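Long-range contact in fructose-bisphosphate aldolase class I (Thermoproteus tenax, PDB 1W8S), which belongs to the DeoC/LacD aldolase family, folds as a TIM barrel and binds 1,6-di-O-phosphono-beta-D-fructofuranose in a pocket of that barrel: residues G110-P115 with E144-G149. The protein carries 2 engineered substitutions. Numbering follows the deposited sequence.
Sequences GYTIYP and ESFPRG. Engineered in segment 144-149: Glu144 (natural residue Trp), Phe146 (natural residue Tyr). With FBP (1,6-di-O-phosphono-beta-D-fructofuranose), chain O.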
loop_
_atom_site.group_PDB
_atom_site.type_symbol
_atom_site.label_atom_id
_atom_site.label_comp_id
_atom_site.label_asym_id
_atom_site.label_seq_id
_atom_site.Cartn_x
_atom_site.Cartn_y
_atom_site.Cartn_z
ATOM N N GLY E 110 -22.192 -3.083 -8.750
ATOM C CA GLY E 110 -21.361 -3.862 -9.651
ATOM C C GLY E 110 -19.898 -3.607 -9.434
ATOM O O GLY E 110 -19.464 -2.513 -9.096
ATOM N N TYR E 111 -19.103 -4.638 -9.647
ATOM C CA TYR E 111 -17.656 -4.558 -9.480
ATOM C C TYR E 111 -16.953 -5.498 -10.468
ATOM O O TYR E 111 -17.247 -6.699 -10.515
ATOM C CB TYR E 111 -17.226 -4.885 -8.041
ATOM C CG TYR E 111 -15.779 -4.567 -7.726
ATOM C CD1 TYR E 111 -15.409 -3.306 -7.310
ATOM C CD2 TYR E 111 -14.763 -5.554 -7.816
ATOM C CE1 TYR E 111 -14.077 -3.012 -6.981
ATOM C CE2 TYR E 111 -13.459 -5.269 -7.523
ATOM C CZ TYR E 111 -13.102 -3.995 -7.125
ATOM O OH TYR E 111 -11.794 -3.743 -6.817
ATOM N N THR E 112 -16.062 -4.932 -11.262
ATOM C CA THR E 112 -15.265 -5.713 -12.219
ATOM C C THR E 112 -14.039 -6.339 -11.601
ATOM O O THR E 112 -13.296 -5.686 -10.839
ATOM C CB THR E 112 -14.870 -4.825 -13.407
ATOM O OG1 THR E 112 -16.059 -4.428 -14.092
ATOM C CG2 THR E 112 -14.104 -5.624 -14.443
ATOM N N ILE E 113 -13.818 -7.622 -11.916
ATOM C CA ILE E 113 -12.570 -8.269 -11.565
ATOM C C ILE E 113 -11.923 -8.805 -12.834
ATOM O O ILE E 113 -12.628 -9.155 -13.789
ATOM C CB ILE E 113 -12.747 -9.378 -10.532
ATOM C CG1 ILE E 113 -13.717 -10.476 -11.042
ATOM C CG2 ILE E 113 -13.215 -8.816 -9.206
ATOM C CD1 ILE E 113 -13.764 -11.707 -10.178
ATOM N N TYR E 114 -10.585 -8.829 -12.836
ATOM C CA TYR E 114 -9.787 -9.388 -13.941
ATOM C C TYR E 114 -8.893 -10.525 -13.418
ATOM O O TYR E 114 -7.689 -10.349 -13.198
ATOM C CB TYR E 114 -8.911 -8.332 -14.615
ATOM C CG TYR E 114 -9.657 -7.122 -15.107
ATOM C CD1 TYR E 114 -10.621 -7.221 -16.074
ATOM C CD2 TYR E 114 -9.378 -5.847 -14.593
ATOM C CE1 TYR E 114 -11.312 -6.077 -16.523
ATOM C CE2 TYR E 114 -10.080 -4.710 -15.033
ATOM C CZ TYR E 114 -11.030 -4.839 -15.989
ATOM O OH TYR E 114 -11.690 -3.721 -16.438
ATOM N N PRO E 115 -9.483 -11.687 -13.205
ATOM C CA PRO E 115 -8.706 -12.871 -12.836
ATOM C C PRO E 115 -7.567 -13.101 -13.793
ATOM O O PRO E 115 -7.708 -12.894 -15.009
ATOM C CB PRO E 115 -9.730 -13.993 -12.891
ATOM C CG PRO E 115 -11.018 -13.345 -12.663
ATOM C CD PRO E 115 -10.906 -11.977 -13.271
ATOM N N GLU E 144 -18.662 -8.638 -12.194
ATOM C CA GLU E 144 -18.375 -8.645 -13.627
ATOM C C GLU E 144 -17.004 -9.296 -13.747
ATOM O O GLU E 144 -16.003 -8.704 -13.390
ATOM C CB GLU E 144 -18.437 -7.187 -14.140
ATOM C CG GLU E 144 -19.576 -6.429 -13.428
ATOM C CD GLU E 144 -19.702 -4.931 -13.722
ATOM O OE1 GLU E 144 -20.846 -4.449 -14.040
ATOM O OE2 GLU E 144 -18.673 -4.217 -13.546
ATOM N N SER E 145 -16.988 -10.560 -14.162
ATOM C CA SER E 145 -15.794 -11.395 -14.090
ATOM C C SER E 145 -15.235 -11.601 -15.480
ATOM O O SER E 145 -15.817 -12.373 -16.293
ATOM C CB SER E 145 -16.166 -12.742 -13.480
ATOM O OG SER E 145 -15.006 -13.514 -13.160
ATOM N N PHE E 146 -14.117 -10.932 -15.742
ATOM C CA PHE E 146 -13.487 -10.862 -17.072
ATOM C C PHE E 146 -12.017 -11.164 -16.951
ATOM O O PHE E 146 -11.194 -10.240 -16.852
ATOM C CB PHE E 146 -13.619 -9.465 -17.675
ATOM C CG PHE E 146 -15.029 -9.021 -17.936
ATOM C CD1 PHE E 146 -15.935 -9.837 -18.596
ATOM C CD2 PHE E 146 -15.451 -7.761 -17.520
ATOM C CE1 PHE E 146 -17.229 -9.416 -18.856
ATOM C CE2 PHE E 146 -16.739 -7.332 -17.757
ATOM C CZ PHE E 146 -17.646 -8.173 -18.440
ATOM N N PRO E 147 -11.657 -12.444 -16.949
ATOM C CA PRO E 147 -10.242 -12.826 -16.932
ATOM C C PRO E 147 -9.473 -12.154 -18.024
ATOM O O PRO E 147 -9.916 -12.088 -19.166
ATOM C CB PRO E 147 -10.282 -14.362 -17.125
ATOM C CG PRO E 147 -11.612 -14.765 -16.561
ATOM C CD PRO E 147 -12.534 -13.627 -16.873
ATOM N N ARG E 148 -8.316 -11.618 -17.659
ATOM C CA ARG E 148 -7.532 -10.790 -18.543
ATOM C C ARG E 148 -6.196 -10.589 -17.887
ATOM O O ARG E 148 -6.143 -10.280 -16.700
ATOM C CB ARG E 148 -8.197 -9.421 -18.715
ATOM C CG ARG E 148 -7.630 -8.568 -19.795
ATOM C CD ARG E 148 -8.462 -7.339 -20.058
ATOM N NE ARG E 148 -9.769 -7.714 -20.605
ATOM C CZ ARG E 148 -10.848 -6.937 -20.583
ATOM N NH1 ARG E 148 -10.811 -5.749 -20.002
ATOM N NH2 ARG E 148 -11.994 -7.376 -21.111
ATOM N N GLY E 149 -5.132 -10.675 -18.685
ATOM C CA GLY E 149 -3.756 -10.610 -18.194
ATOM C C GLY E 149 -3.311 -12.002 -17.821
ATOM O O GLY E 149 -4.044 -12.970 -18.047
HETATM P P1 FBP O . -21.512 -4.116 -23.991
HETATM O O1P FBP O . -21.396 -2.868 -24.775
HETATM O O2P FBP O . -22.794 -4.958 -24.267
HETATM O O3P FBP O . -20.320 -5.063 -24.165
HETATM O O1 FBP O . -21.584 -3.675 -22.460
HETATM C C1 FBP O . -21.575 -4.633 -21.424
HETATM C C2 FBP O . -20.248 -4.532 -20.659
HETATM O O2 FBP O . -20.185 -5.557 -19.643
HETATM C C3 FBP O . -20.003 -3.163 -20.009
HETATM O O3 FBP O . -20.701 -2.945 -18.793
HETATM C C4 FBP O . -18.485 -3.197 -19.838
HETATM O O4 FBP O . -17.861 -1.929 -19.731
HETATM C C5 FBP O . -18.054 -3.877 -21.130
HETATM O O5 FBP O . -19.129 -4.749 -21.521
HETATM C C6 FBP O . -16.755 -4.647 -20.922
HETATM O O6 FBP O . -16.440 -5.346 -22.113
HETATM P P2 FBP O . -15.016 -5.138 -22.853
HETATM O O4P FBP O . -15.290 -5.211 -24.336
HETATM O O5P FBP O . -14.383 -3.825 -22.389
HETATM O O6P FBP O . -14.091 -6.340 -22.586
#
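Ile113 and Phe146 meet through one of the backbone hydrogen bonds that join the two segments as parallel strands and continue past the strand ends. Glu144 N donates to Tyr111 O, Ile113 N to Glu144 O (2.8 Å) and Phe146 N to Ile113 O. Beyond the strand ends Arg148 N still reaches Pro115 O at 3.0 Å, and Tyr114 CA makes a CH...O contact with Phe146 O.

One face of the sheet carries Thr112 and the engineered Glu144. Thr112 OG1, beside the backbone N (chi1 -64°), bonds to Glu144 OE2, whose position is less certain; CG2 is left anti to that N, 4.0 Å from CD2 of the engineered Phe146. On the other face Ile113 CD1 meets Ser145 OG at 3.7 Å, a hydroxyl hydrogen-bonded to Ala164 O of helix 158-171. Past the strands, Pro115 CG touches Pro147 CG at 4.2 Å.

Tyr114 and Arg148 run alongside each other in the same direction, CE1 3.5 Å from NH1, with Tyr114 CD1 over one guanidinium face and the two planes 31° apart. Arg148 NH2 makes a weak hydrogen bond to FBP O6P (2.8 Å) and NE a salt bridge to Glu155; Phe146 CZ comes within 3.8 Å of FBP O2.

The pairing closes the beta-alpha-beta unit of strand 108-113, helix 120-137 and strand 141-145 in the TIM barrel. Strands 75-81 and 175-179 flank the pair; Ile113 packs on helices 120-137 and 158-171.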